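Local coordinates for protein, related to general stress protein 26(GS26) of B.subtilis (Clostridium acetobutylicum, PDB 2HQ7) that is of unknown function but belongs to the pyridoxamine 5'-phosphate oxidase family and probably acts as a flavin-binding oxidoreductase, at residues M38-D43 with L99-C104; L45-L50 with C121-W126; W49-T54 with P115-L120. All coordinates share one frame; numbering follows the deposited sequence.

Contact 1: residues M38-D43 with L99-C104; sequences MRLKHD and LWTDGC
M38, present as selenomethionine, reaches out from strand 32-43, and its length lets SE come to 4.0 Å from O of G103. L40 carries most of the contact. Its methyl CD1 packs on CB of L99 at 3.9 Å, the two leucine side chains crossing at about a right angle, while CD2 lies 3.5 Å from SG of C104. The fork of a leucine thus serves both the end of helix 93-99 and the type II turn T101-C104, where G103 takes the positive phi. CG2 of T101 rests on O of L40 at 3.8 Å. A water gives one hydrogen bond to that same oxygen (3.1 Å) and another to O of L99 (2.6 Å). K41 adds aliphatic contact through CB, 4.1 Å from CD2 of L99, before its amine leads away. L40 and K41 form a classic beta bulge opposite W49, and both direct their CB toward 99-104. The contact is therefore mostly apolar, with one water bridging O of L40 and O of L99, while O of G103, buried here, has no polar partner in the model.

Contact 2: residues L45-L50 with C121-W126; sequences LKKFWL and CFTAEW
K47 and T123 run alongside each other in the same direction, in a non-hydrogen-bonded pair of two antiparallel strands. From CB, which sits loosely near O of F122, the lysine chain runs on extended. CG is 3.7 Å from O of F122, CD passes SG of C121 at 4.1 Å, CE lies 3.7 Å from OG1 of T123, and NZ continues away from that hydroxyl. An apolar stem with a charged end suits this partly exposed residue. On the same face SG of C121, anti to its backbone N (chi1 -178°), sits over one face of the W49 five-membered ring, 3.5 Å from NE1: a sulfur-aromatic contact. On the other face F48 and F122 are likewise aligned, and CD1 of F48 meets the edge of the F122 ring in its plane, 3.9 Å from CD2. F48 and F122 exchange both backbone bonds, F48 N to F122 O at 2.9 Å and F122 N to F48 O at 2.7 Å. A124 N bonds to O of K46. The small CB of A124 fits 3.2 Å from O of L45, which is buried without a polar partner. The two phenylalanines pack on L70 of strand 67-74, with V15 of helix 5-16 also against F48, while C121 and T123 bond through their backbones to E88 and T86 of strand 79-90, placing 121-126 between two strands of the sheet.

Contact 3: residues W49-T54 with P115-L120; sequences WLSTNT and PDYTAL
The antiparallel pairing of strands 47-53 and 117-131 includes the hydrogen-bonded pairs L50-L120 and T52-T118. With its OG1 anti to the carbonyl carbon (chi1 -45°), T54 donates this hydroxyl to O of P115 at 2.7 Å, in the carbonyl plane and on a lone pair. OG1 of T118 lies 2.9 Å from OG1 of T54, the two side chains crossing at about a right angle. T54 N bonds to O of D116 at 3.0 Å, from 49° above the carbonyl plane. Threonine suits the position because its short side chain holds OG1 close to the backbone, where it reaches both O of P115 and OG1 of T118. On the face of L50, T52 and L120, CD1 of L120 comes 3.4 Å from O of L50 and 3.9 Å from CG2 of T52, and M37 of strand 32-43 packs against all three residues. On the other face OG of S51 lies at the edge of the Y117 ring, 3.6 Å from CD1, though its hydrogen bond is to OH of Y108; the hydroxyl of Y117 bonds to O of K96. T54 thus grips P115 through its side chain and D116 through its backbone.

Overall arrangement
From the N terminus, strand 32-43 is followed by strand 47-53, and the two pair directly: K41 O and W49 N lie 2.8 Å apart, M38 O and S51 N 2.7 Å. Contact 1 closes a loop of 55 residues from the first of these strands to the segment after helix 93-99. Contacts 2 and 3 close longer ones, of 70 and 60 residues, onto strand 117-131; both use strand 47-53 and share W49 and L50, the pairing running on from one to the other. Contact 1 crosses both in sequence. Together they tie the loop after helix 93-99 to the antiparallel sheet, with CD1 of L99 packing on CD1 of W49 at 3.6 Å.

Contact 1: residues M38-D43 with L99-C104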
HETATM    1  N   MSE B  38     -10.750  -5.170   4.138  1.00 37.15           N
HETATM    2  CA  MSE B  38     -12.071  -4.903   3.583  1.00 44.89           C
HETATM    3  C   MSE B  38     -12.682  -3.721   4.326  1.00 35.87           C
HETATM    4  O   MSE B  38     -12.582  -3.621   5.558  1.00 32.17           O
HETATM    5  CB  MSE B  38     -12.954  -6.161   3.650  1.00 45.16           C
HETATM    6  CG  MSE B  38     -14.454  -5.903   3.792  1.00 58.16           C
HETATM    7 SE   MSE B  38     -15.531  -7.514   3.411  0.75 75.26          SE
HETATM    8  CE  MSE B  38     -15.254  -7.471   1.449  1.00 60.57           C
ATOM      9  N   ARG B  39     -13.239  -2.805   3.554  1.00 32.02           N
ATOM     10  CA  ARG B  39     -13.946  -1.669   4.062  1.00 33.72           C
ATOM     11  C   ARG B  39     -15.360  -2.111   4.385  1.00 34.08           C
ATOM     12  O   ARG B  39     -16.128  -2.436   3.487  1.00 32.98           O
ATOM     13  CB  ARG B  39     -14.016  -0.545   3.029  1.00 36.84           C
ATOM     14  CG  ARG B  39     -14.784   0.674   3.563  1.00 42.43           C
ATOM     15  CD  ARG B  39     -14.901   1.791   2.563  1.00 51.13           C
ATOM     16  NE  ARG B  39     -15.537   1.400   1.313  1.00 53.15           N
ATOM     17  CZ  ARG B  39     -16.832   1.169   1.153  1.00 51.35           C
ATOM     18  NH1 ARG B  39     -17.683   1.226   2.167  1.00 64.23           N
ATOM     19  NH2 ARG B  39     -17.268   0.834  -0.035  1.00 43.95           N
ATOM     20  N   LEU B  40     -15.687  -2.121   5.676  1.00 34.49           N
ATOM     21  CA  LEU B  40     -17.034  -2.396   6.140  1.00 33.09           C
ATOM     22  C   LEU B  40     -17.883  -1.122   6.028  1.00 33.96           C
ATOM     23  O   LEU B  40     -19.036  -1.171   5.633  1.00 33.46           O
ATOM     24  CB  LEU B  40     -17.005  -2.867   7.595  1.00 32.03           C
ATOM     25  CG  LEU B  40     -16.302  -4.184   7.847  1.00 26.13           C
ATOM     26  CD1 LEU B  40     -16.237  -4.477   9.373  1.00 36.41           C
ATOM     27  CD2 LEU B  40     -16.881  -5.361   7.110  1.00 36.52           C
ATOM     28  N   LYS B  41     -17.307   0.016   6.364  1.00 31.69           N
ATOM     29  CA  LYS B  41     -18.071   1.258   6.407  1.00 32.73           C
ATOM     30  C   LYS B  41     -17.123   2.427   6.383  1.00 31.01           C
ATOM     31  O   LYS B  41     -15.979   2.317   6.839  1.00 28.60           O
ATOM     32  CB  LYS B  41     -18.910   1.321   7.713  1.00 31.14           C
ATOM     33  CG  LYS B  41     -19.708   2.625   7.890  1.00 34.16           C
ATOM     34  CD  LYS B  41     -20.583   2.638   9.117  1.00 35.33           C
ATOM     35  CE  LYS B  41     -21.562   3.832   9.068  1.00 41.00           C
ATOM     36  NZ  LYS B  41     -22.689   3.544   8.161  1.00 46.77           N
ATOM     37  N   HIS B  42     -17.582   3.553   5.861  1.00 29.00           N
ATOM     38  CA  HIS B  42     -16.856   4.773   6.109  1.00 29.98           C
ATOM     39  C   HIS B  42     -17.748   5.973   6.311  1.00 32.84           C
ATOM     40  O   HIS B  42     -18.918   5.960   5.913  1.00 31.64           O
ATOM     41  CB  HIS B  42     -15.861   5.039   4.989  1.00 31.33           C
ATOM     42  CG  HIS B  42     -16.491   5.389   3.691  1.00 26.19           C
ATOM     43  ND1 HIS B  42     -16.446   6.660   3.165  1.00 31.69           N
ATOM     44  CD2 HIS B  42     -17.176   4.631   2.803  1.00 32.81           C
ATOM     45  CE1 HIS B  42     -17.074   6.667   1.998  1.00 33.58           C
ATOM     46  NE2 HIS B  42     -17.537   5.451   1.763  1.00 26.52           N
ATOM     47  N   ASP B  43     -17.178   6.990   6.965  1.00 33.61           N
ATOM     48  CA  ASP B  43     -17.799   8.284   7.097  1.00 35.31           C
ATOM     49  C   ASP B  43     -16.956   9.327   6.368  1.00 35.35           C
ATOM     50  O   ASP B  43     -16.009   9.884   6.925  1.00 34.33           O
ATOM     51  CB  ASP B  43     -17.942   8.651   8.572  1.00 37.56           C
ATOM     52  CG  ASP B  43     -18.652   9.994   8.779  1.00 44.51           C
ATOM     53  OD1 ASP B  43     -19.261  10.518   7.820  1.00 44.35           O
ATOM     54  OD2 ASP B  43     -18.603  10.521   9.908  1.00 47.82           O
ATOM     55  N   LEU B  99     -21.460  -3.612  12.278  1.00 29.14           N
ATOM     56  CA  LEU B  99     -20.615  -3.387  11.112  1.00 30.02           C
ATOM     57  C   LEU B  99     -20.642  -4.505  10.092  1.00 30.53           C
ATOM     58  O   LEU B  99     -20.214  -4.306   8.948  1.00 32.45           O
ATOM     59  CB  LEU B  99     -19.194  -3.177  11.616  1.00 31.91           C
ATOM     60  CG  LEU B  99     -18.972  -1.875  12.352  1.00 29.25           C
ATOM     61  CD1 LEU B  99     -17.611  -1.993  13.065  1.00 33.21           C
ATOM     62  CD2 LEU B  99     -19.080  -0.682  11.309  1.00 28.86           C
ATOM     63  N   TRP B 100     -21.137  -5.678  10.498  1.00 31.71           N
ATOM     64  CA  TRP B 100     -21.262  -6.835   9.610  1.00 34.23           C
ATOM     65  C   TRP B 100     -21.978  -6.475   8.317  1.00 37.41           C
ATOM     66  O   TRP B 100     -22.947  -5.715   8.337  1.00 38.24           O
ATOM     67  CB  TRP B 100     -22.002  -7.977  10.327  1.00 34.59           C
ATOM     68  CG  TRP B 100     -22.182  -9.233   9.517  1.00 31.65           C
ATOM     69  CD1 TRP B 100     -23.229  -9.533   8.710  1.00 36.76           C
ATOM     70  CD2 TRP B 100     -21.291 -10.353   9.448  1.00 30.19           C
ATOM     71  NE1 TRP B 100     -23.051 -10.771   8.136  1.00 33.69           N
ATOM     72  CE2 TRP B 100     -21.873 -11.298   8.584  1.00 33.61           C
ATOM     73  CE3 TRP B 100     -20.073 -10.658  10.057  1.00 30.65           C
ATOM     74  CZ2 TRP B 100     -21.259 -12.517   8.278  1.00 33.54           C
ATOM     75  CZ3 TRP B 100     -19.473 -11.866   9.767  1.00 34.46           C
ATOM     76  CH2 TRP B 100     -20.070 -12.784   8.888  1.00 36.10           C
ATOM     77  N   THR B 101     -21.494  -6.998   7.193  1.00 38.31           N
ATOM     78  CA  THR B 101     -22.127  -6.746   5.900  1.00 41.93           C
ATOM     79  C   THR B 101     -22.254  -8.037   5.122  1.00 46.53           C
ATOM     80  O   THR B 101     -21.625  -9.043   5.449  1.00 45.70           O
ATOM     81  CB  THR B 101     -21.317  -5.785   4.989  1.00 43.56           C
ATOM     82  OG1 THR B 101     -20.127  -6.444   4.542  1.00 46.39           O
ATOM     83  CG2 THR B 101     -20.922  -4.501   5.701  1.00 40.26           C
ATOM     84  N   ASP B 102     -23.075  -7.994   4.078  1.00 50.64           N
ATOM     85  CA  ASP B 102     -23.072  -9.028   3.054  1.00 53.29           C
ATOM     86  C   ASP B 102     -21.665  -9.224   2.536  1.00 53.68           C
ATOM     87  O   ASP B 102     -20.880  -8.272   2.444  1.00 55.41           O
ATOM     88  CB  ASP B 102     -23.983  -8.639   1.888  1.00 55.52           C
ATOM     89  CG  ASP B 102     -25.454  -8.877   2.187  1.00 60.68           C
ATOM     90  OD1 ASP B 102     -25.799  -9.136   3.370  1.00 55.56           O
ATOM     91  OD2 ASP B 102     -26.264  -8.805   1.225  1.00 70.53           O
ATOM     92  N   GLY B 103     -21.327 -10.464   2.217  1.00 52.52           N
ATOM     93  CA  GLY B 103     -19.975 -10.751   1.779  1.00 52.95           C
ATOM     94  C   GLY B 103     -18.889 -10.611   2.838  1.00 51.50           C
ATOM     95  O   GLY B 103     -17.701 -10.719   2.514  1.00 53.43           O
ATOM     96  N   CYS B 104     -19.278 -10.350   4.087  1.00 46.25           N
ATOM     97  CA  CYS B 104     -18.498 -10.802   5.211  1.00 43.66           C
ATOM     98  C   CYS B 104     -18.625 -12.325   5.279  1.00 46.01           C
ATOM     99  O   CYS B 104     -17.700 -13.019   5.704  1.00 44.45           O
ATOM    100  CB  CYS B 104     -18.994 -10.207   6.516  1.00 43.04           C
ATOM    101  SG  CYS B 104     -18.330  -8.590   6.938  1.00 40.20           S
TER
HETATM  102  O   HOH W   1     -21.011  -2.087   7.871  1.00 38.82           O

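Contact 2: residues L45-L50 with C121-W126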
ATOM      1  N   LEU B  45     -14.136  11.015   4.566  1.00 31.71           N
ATOM      2  CA  LEU B  45     -12.698  10.699   4.719  1.00 33.26           C
ATOM      3  C   LEU B  45     -12.249  10.717   6.166  1.00 32.01           C
ATOM      4  O   LEU B  45     -11.058  10.586   6.466  1.00 29.51           O
ATOM      5  CB  LEU B  45     -11.835  11.694   3.964  1.00 35.15           C
ATOM      6  CG  LEU B  45     -12.132  11.939   2.497  1.00 35.83           C
ATOM      7  CD1 LEU B  45     -11.091  12.879   1.931  1.00 43.52           C
ATOM      8  CD2 LEU B  45     -12.140  10.630   1.779  1.00 28.71           C
ATOM      9  N   LYS B  46     -13.200  10.839   7.071  1.00 32.40           N
ATOM     10  CA  LYS B  46     -12.891  10.971   8.496  1.00 33.64           C
ATOM     11  C   LYS B  46     -12.657   9.653   9.196  1.00 33.16           C
ATOM     12  O   LYS B  46     -11.852   9.563  10.132  1.00 29.62           O
ATOM     13  CB  LYS B  46     -14.087  11.647   9.203  1.00 32.73           C
ATOM     14  CG  LYS B  46     -14.512  12.974   8.606  1.00 42.37           C
ATOM     15  CD  LYS B  46     -15.516  13.724   9.490  1.00 42.02           C
ATOM     16  CE  LYS B  46     -16.961  13.592   9.003  1.00 55.13           C
ATOM     17  NZ  LYS B  46     -17.970  14.050  10.053  1.00 51.81           N
ATOM     18  N   LYS B  47     -13.434   8.643   8.825  1.00 32.42           N
ATOM     19  CA  LYS B  47     -13.488   7.416   9.621  1.00 32.88           C
ATOM     20  C   LYS B  47     -13.790   6.216   8.737  1.00 29.31           C
ATOM     21  O   LYS B  47     -14.671   6.253   7.878  1.00 28.87           O
ATOM     22  CB  LYS B  47     -14.526   7.519  10.774  1.00 33.30           C
ATOM     23  CG  LYS B  47     -13.925   7.512  12.180  1.00 39.74           C
ATOM     24  CD  LYS B  47     -14.982   7.412  13.298  1.00 36.34           C
ATOM     25  CE  LYS B  47     -14.396   7.563  14.720  1.00 47.93           C
ATOM     26  NZ  LYS B  47     -15.329   7.091  15.830  1.00 47.41           N
ATOM     27  N   PHE B  48     -13.027   5.151   8.954  1.00 29.07           N
ATOM     28  CA  PHE B  48     -13.198   3.903   8.218  1.00 28.41           C
ATOM     29  C   PHE B  48     -13.308   2.748   9.194  1.00 27.87           C
ATOM     30  O   PHE B  48     -12.542   2.643  10.146  1.00 26.75           O
ATOM     31  CB  PHE B  48     -12.017   3.683   7.304  1.00 29.65           C
ATOM     32  CG  PHE B  48     -11.995   4.612   6.154  1.00 26.11           C
ATOM     33  CD1 PHE B  48     -11.646   5.949   6.342  1.00 30.63           C
ATOM     34  CD2 PHE B  48     -12.389   4.194   4.911  1.00 30.58           C
ATOM     35  CE1 PHE B  48     -11.649   6.833   5.311  1.00 33.34           C
ATOM     36  CE2 PHE B  48     -12.379   5.087   3.854  1.00 32.26           C
ATOM     37  CZ  PHE B  48     -12.023   6.405   4.066  1.00 30.00           C
ATOM     38  N   TRP B  49     -14.210   1.838   8.922  1.00 23.87           N
ATOM     39  CA  TRP B  49     -14.318   0.619   9.714  1.00 27.69           C
ATOM     40  C   TRP B  49     -13.942  -0.492   8.765  1.00 28.42           C
ATOM     41  O   TRP B  49     -14.482  -0.579   7.661  1.00 25.95           O
ATOM     42  CB  TRP B  49     -15.757   0.442  10.217  1.00 29.16           C
ATOM     43  CG  TRP B  49     -16.129   1.392  11.305  1.00 24.13           C
ATOM     44  CD1 TRP B  49     -16.036   1.173  12.634  1.00 26.69           C
ATOM     45  CD2 TRP B  49     -16.652   2.716  11.152  1.00 23.98           C
ATOM     46  NE1 TRP B  49     -16.440   2.282  13.322  1.00 28.39           N
ATOM     47  CE2 TRP B  49     -16.882   3.219  12.427  1.00 23.77           C
ATOM     48  CE3 TRP B  49     -17.014   3.491  10.055  1.00 23.65           C
ATOM     49  CZ2 TRP B  49     -17.375   4.503  12.643  1.00 27.10           C
ATOM     50  CZ3 TRP B  49     -17.507   4.745  10.256  1.00 29.81           C
ATOM     51  CH2 TRP B  49     -17.704   5.244  11.553  1.00 26.46           C
ATOM     52  N   LEU B  50     -12.986  -1.307   9.180  1.00 29.23           N
ATOM     53  CA  LEU B  50     -12.399  -2.278   8.272  1.00 28.44           C
ATOM     54  C   LEU B  50     -12.436  -3.645   8.876  1.00 30.14           C
ATOM     55  O   LEU B  50     -12.458  -3.795  10.109  1.00 28.62           O
ATOM     56  CB  LEU B  50     -10.945  -1.914   7.988  1.00 27.68           C
ATOM     57  CG  LEU B  50     -10.603  -0.526   7.474  1.00 23.27           C
ATOM     58  CD1 LEU B  50      -9.123  -0.317   7.593  1.00 29.56           C
ATOM     59  CD2 LEU B  50     -11.099  -0.340   5.983  1.00 26.75           C
ATOM     60  N   CYS B 121     -11.375   0.228  13.658  1.00 32.47           N
ATOM     61  CA  CYS B 121     -11.837   1.580  13.328  1.00 31.47           C
ATOM     62  C   CYS B 121     -10.620   2.491  13.099  1.00 29.71           C
ATOM     63  O   CYS B 121      -9.801   2.674  14.001  1.00 28.16           O
ATOM     64  CB  CYS B 121     -12.723   2.090  14.444  1.00 31.34           C
ATOM     65  SG  CYS B 121     -13.372   3.695  14.105  1.00 35.35           S
ATOM     66  N   PHE B 122     -10.472   2.978  11.861  1.00 27.49           N
ATOM     67  CA  PHE B 122      -9.440   3.949  11.498  1.00 28.01           C
ATOM     68  C   PHE B 122      -9.978   5.372  11.527  1.00 28.14           C
ATOM     69  O   PHE B 122     -11.012   5.638  10.952  1.00 27.99           O
ATOM     70  CB  PHE B 122      -8.947   3.676  10.083  1.00 24.78           C
ATOM     71  CG  PHE B 122      -8.027   4.759   9.521  1.00 21.70           C
ATOM     72  CD1 PHE B 122      -6.685   4.826   9.892  1.00 29.68           C
ATOM     73  CD2 PHE B 122      -8.485   5.635   8.541  1.00 26.88           C
ATOM     74  CE1 PHE B 122      -5.828   5.798   9.338  1.00 21.22           C
ATOM     75  CE2 PHE B 122      -7.639   6.576   7.955  1.00 24.30           C
ATOM     76  CZ  PHE B 122      -6.311   6.670   8.343  1.00 23.92           C
ATOM     77  N   THR B 123      -9.234   6.281  12.145  1.00 28.41           N
ATOM     78  CA  THR B 123      -9.580   7.708  12.212  1.00 28.02           C
ATOM     79  C   THR B 123      -8.478   8.478  11.522  1.00 28.20           C
ATOM     80  O   THR B 123      -7.343   8.405  11.968  1.00 23.14           O
ATOM     81  CB  THR B 123      -9.668   8.170  13.699  1.00 28.10           C
ATOM     82  OG1 THR B 123     -10.700   7.424  14.346  1.00 33.04           O
ATOM     83  CG2 THR B 123      -9.947   9.681  13.836  1.00 30.69           C
ATOM     84  N   ALA B 124      -8.800   9.155  10.401  1.00 25.11           N
ATOM     85  CA  ALA B 124      -7.822   9.886   9.587  1.00 26.67           C
ATOM     86  C   ALA B 124      -7.463  11.247  10.162  1.00 29.18           C
ATOM     87  O   ALA B 124      -8.331  11.990  10.582  1.00 33.01           O
ATOM     88  CB  ALA B 124      -8.344  10.056   8.109  1.00 24.57           C
ATOM     89  N   GLU B 125      -6.173  11.570  10.176  1.00 32.85           N
ATOM     90  CA  GLU B 125      -5.691  12.895  10.594  1.00 35.26           C
ATOM     91  C   GLU B 125      -5.442  13.780   9.367  1.00 33.19           C
ATOM     92  O   GLU B 125      -5.795  14.958   9.363  1.00 30.11           O
ATOM     93  CB  GLU B 125      -4.403  12.769  11.390  1.00 34.87           C
ATOM     94  CG  GLU B 125      -4.558  12.075  12.781  1.00 41.94           C
ATOM     95  CD  GLU B 125      -3.243  11.465  13.284  1.00 44.00           C
ATOM     96  OE1 GLU B 125      -2.158  11.985  12.907  1.00 51.80           O
ATOM     97  OE2 GLU B 125      -3.298  10.454  14.027  1.00 42.60           O
ATOM     98  N   TRP B 126      -4.815  13.216   8.334  1.00 33.64           N
ATOM     99  CA  TRP B 126      -4.610  13.964   7.087  1.00 31.67           C
ATOM    100  C   TRP B 126      -4.516  13.059   5.880  1.00 31.78           C
ATOM    101  O   TRP B 126      -4.529  11.839   5.996  1.00 30.27           O
ATOM    102  CB  TRP B 126      -3.363  14.864   7.182  1.00 34.05           C
ATOM    103  CG  TRP B 126      -2.091  14.158   7.459  1.00 35.25           C
ATOM    104  CD1 TRP B 126      -1.620  13.789   8.677  1.00 31.56           C
ATOM    105  CD2 TRP B 126      -1.096  13.759   6.500  1.00 32.43           C
ATOM    106  NE1 TRP B 126      -0.398  13.162   8.537  1.00 35.04           N
ATOM    107  CE2 TRP B 126      -0.051  13.142   7.214  1.00 30.10           C
ATOM    108  CE3 TRP B 126      -0.992  13.862   5.111  1.00 33.72           C
ATOM    109  CZ2 TRP B 126       1.087  12.621   6.583  1.00 27.68           C
ATOM    110  CZ3 TRP B 126       0.132  13.352   4.493  1.00 36.29           C
ATOM    111  CH2 TRP B 126       1.156  12.735   5.228  1.00 35.41           C
TER
HETATM  112  O   HOH W   2     -11.185  11.919  10.992  1.00 35.30           O

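Contact 3: residues W49-T54 with P115-L120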
ATOM      1  N   TRP B  49     -14.210   1.838   8.922  1.00 23.87           N
ATOM      2  CA  TRP B  49     -14.318   0.619   9.714  1.00 27.69           C
ATOM      3  C   TRP B  49     -13.942  -0.492   8.765  1.00 28.42           C
ATOM      4  O   TRP B  49     -14.482  -0.579   7.661  1.00 25.95           O
ATOM      5  CB  TRP B  49     -15.757   0.442  10.217  1.00 29.16           C
ATOM      6  CG  TRP B  49     -16.129   1.392  11.305  1.00 24.13           C
ATOM      7  CD1 TRP B  49     -16.036   1.173  12.634  1.00 26.69           C
ATOM      8  CD2 TRP B  49     -16.652   2.716  11.152  1.00 23.98           C
ATOM      9  NE1 TRP B  49     -16.440   2.282  13.322  1.00 28.39           N
ATOM     10  CE2 TRP B  49     -16.882   3.219  12.427  1.00 23.77           C
ATOM     11  CE3 TRP B  49     -17.014   3.491  10.055  1.00 23.65           C
ATOM     12  CZ2 TRP B  49     -17.375   4.503  12.643  1.00 27.10           C
ATOM     13  CZ3 TRP B  49     -17.507   4.745  10.256  1.00 29.81           C
ATOM     14  CH2 TRP B  49     -17.704   5.244  11.553  1.00 26.46           C
ATOM     15  N   LEU B  50     -12.986  -1.307   9.180  1.00 29.23           N
ATOM     16  CA  LEU B  50     -12.399  -2.278   8.272  1.00 28.44           C
ATOM     17  C   LEU B  50     -12.436  -3.645   8.876  1.00 30.14           C
ATOM     18  O   LEU B  50     -12.458  -3.795  10.109  1.00 28.62           O
ATOM     19  CB  LEU B  50     -10.945  -1.914   7.988  1.00 27.68           C
ATOM     20  CG  LEU B  50     -10.603  -0.526   7.474  1.00 23.27           C
ATOM     21  CD1 LEU B  50      -9.123  -0.317   7.593  1.00 29.56           C
ATOM     22  CD2 LEU B  50     -11.099  -0.340   5.983  1.00 26.75           C
ATOM     23  N   SER B  51     -12.428  -4.638   8.005  1.00 27.65           N
ATOM     24  CA  SER B  51     -12.334  -6.035   8.401  1.00 34.33           C
ATOM     25  C   SER B  51     -11.057  -6.708   7.926  1.00 31.55           C
ATOM     26  O   SER B  51     -10.615  -6.481   6.827  1.00 32.14           O
ATOM     27  CB  SER B  51     -13.482  -6.839   7.811  1.00 31.80           C
ATOM     28  OG  SER B  51     -13.548  -8.084   8.451  1.00 49.36           O
ATOM     29  N   THR B  52     -10.507  -7.561   8.778  1.00 34.37           N
ATOM     30  CA  THR B  52      -9.408  -8.425   8.408  1.00 34.68           C
ATOM     31  C   THR B  52      -9.450  -9.690   9.252  1.00 37.05           C
ATOM     32  O   THR B  52     -10.197  -9.783  10.249  1.00 32.28           O
ATOM     33  CB  THR B  52      -8.053  -7.695   8.540  1.00 37.95           C
ATOM     34  OG1 THR B  52      -7.048  -8.384   7.780  1.00 36.77           O
ATOM     35  CG2 THR B  52      -7.631  -7.545  10.023  1.00 35.21           C
ATOM     36  N   ASN B  53      -8.661 -10.672   8.838  1.00 38.01           N
ATOM     37  CA  ASN B  53      -8.553 -11.921   9.582  1.00 40.12           C
ATOM     38  C   ASN B  53      -7.753 -11.745  10.875  1.00 41.24           C
ATOM     39  O   ASN B  53      -6.702 -11.107  10.889  1.00 42.12           O
ATOM     40  CB  ASN B  53      -7.945 -13.014   8.709  1.00 42.13           C
ATOM     41  CG  ASN B  53      -6.577 -12.619   8.150  1.00 50.19           C
ATOM     42  OD1 ASN B  53      -6.469 -12.059   7.038  1.00 53.89           O
ATOM     43  ND2 ASN B  53      -5.533 -12.869   8.936  1.00 55.29           N
ATOM     44  N   THR B  54      -8.278 -12.301  11.967  1.00 42.01           N
ATOM     45  CA  THR B  54      -7.549 -12.340  13.227  1.00 43.71           C
ATOM     46  C   THR B  54      -6.229 -13.046  12.980  1.00 45.28           C
ATOM     47  O   THR B  54      -6.209 -14.197  12.566  1.00 46.51           O
ATOM     48  CB  THR B  54      -8.302 -13.109  14.300  1.00 42.71           C
ATOM     49  OG1 THR B  54      -9.676 -12.715  14.284  1.00 41.99           O
ATOM     50  CG2 THR B  54      -7.686 -12.851  15.689  1.00 39.18           C
ATOM     51  N   PRO B 115     -14.179 -16.697  14.817  1.00 33.34           N
ATOM     52  CA  PRO B 115     -12.998 -16.214  15.505  1.00 32.04           C
ATOM     53  C   PRO B 115     -12.025 -15.460  14.598  1.00 31.90           C
ATOM     54  O   PRO B 115     -11.182 -14.764  15.111  1.00 31.41           O
ATOM     55  CB  PRO B 115     -12.354 -17.493  16.047  1.00 33.05           C
ATOM     56  CG  PRO B 115     -12.871 -18.571  15.198  1.00 33.20           C
ATOM     57  CD  PRO B 115     -14.231 -18.174  14.779  1.00 32.22           C
ATOM     58  N   ASP B 116     -12.144 -15.581  13.269  1.00 30.51           N
ATOM     59  CA  ASP B 116     -11.290 -14.857  12.371  1.00 31.36           C
ATOM     60  C   ASP B 116     -11.806 -13.482  11.928  1.00 31.51           C
ATOM     61  O   ASP B 116     -11.150 -12.827  11.119  1.00 31.03           O
ATOM     62  CB  ASP B 116     -11.034 -15.698  11.120  1.00 33.93           C
ATOM     63  CG  ASP B 116     -10.423 -17.043  11.448  1.00 41.60           C
ATOM     64  OD1 ASP B 116      -9.427 -17.080  12.203  1.00 46.23           O
ATOM     65  OD2 ASP B 116     -10.961 -18.063  10.967  1.00 48.82           O
ATOM     66  N   TYR B 117     -12.977 -13.072  12.404  1.00 30.89           N
ATOM     67  CA  TYR B 117     -13.532 -11.775  12.064  1.00 28.71           C
ATOM     68  C   TYR B 117     -13.001 -10.775  13.075  1.00 31.94           C
ATOM     69  O   TYR B 117     -13.360 -10.819  14.238  1.00 28.81           O
ATOM     70  CB  TYR B 117     -15.055 -11.855  12.079  1.00 29.09           C
ATOM     71  CG  TYR B 117     -15.835 -10.541  11.967  1.00 27.85           C
ATOM     72  CD1 TYR B 117     -15.447  -9.547  11.105  1.00 29.37           C
ATOM     73  CD2 TYR B 117     -16.987 -10.334  12.714  1.00 30.85           C
ATOM     74  CE1 TYR B 117     -16.171  -8.352  11.003  1.00 32.91           C
ATOM     75  CE2 TYR B 117     -17.730  -9.127  12.625  1.00 23.82           C
ATOM     76  CZ  TYR B 117     -17.303  -8.146  11.776  1.00 29.37           C
ATOM     77  OH  TYR B 117     -18.020  -6.970  11.663  1.00 27.28           O
ATOM     78  N   THR B 118     -12.117  -9.897  12.628  1.00 32.87           N
ATOM     79  CA  THR B 118     -11.653  -8.757  13.429  1.00 33.74           C
ATOM     80  C   THR B 118     -12.170  -7.471  12.788  1.00 32.49           C
ATOM     81  O   THR B 118     -12.145  -7.325  11.576  1.00 30.29           O
ATOM     82  CB  THR B 118     -10.115  -8.737  13.521  1.00 36.56           C
ATOM     83  OG1 THR B 118      -9.691  -9.779  14.402  1.00 37.80           O
ATOM     84  CG2 THR B 118      -9.555  -7.378  14.050  1.00 35.92           C
ATOM     85  N   ALA B 119     -12.692  -6.558  13.602  1.00 28.68           N
ATOM     86  CA  ALA B 119     -13.153  -5.284  13.097  1.00 27.89           C
ATOM     87  C   ALA B 119     -12.266  -4.196  13.656  1.00 29.59           C
ATOM     88  O   ALA B 119     -11.904  -4.220  14.843  1.00 28.51           O
ATOM     89  CB  ALA B 119     -14.578  -5.043  13.477  1.00 26.50           C
ATOM     90  N   LEU B 120     -11.928  -3.241  12.809  1.00 31.35           N
ATOM     91  CA  LEU B 120     -11.052  -2.119  13.197  1.00 33.07           C
ATOM     92  C   LEU B 120     -11.698  -0.789  12.881  1.00 31.82           C
ATOM     93  O   LEU B 120     -12.500  -0.681  11.974  1.00 25.29           O
ATOM     94  CB  LEU B 120      -9.706  -2.216  12.464  1.00 33.64           C
ATOM     95  CG  LEU B 120      -9.043  -3.552  12.742  1.00 34.01           C
ATOM     96  CD1 LEU B 120      -9.442  -4.489  11.617  1.00 35.08           C
ATOM     97  CD2 LEU B 120      -7.572  -3.467  12.829  1.00 32.58           C
TER
HETATM   98  O   HOH W   3      -7.603 -15.818  10.875  1.00 61.16           O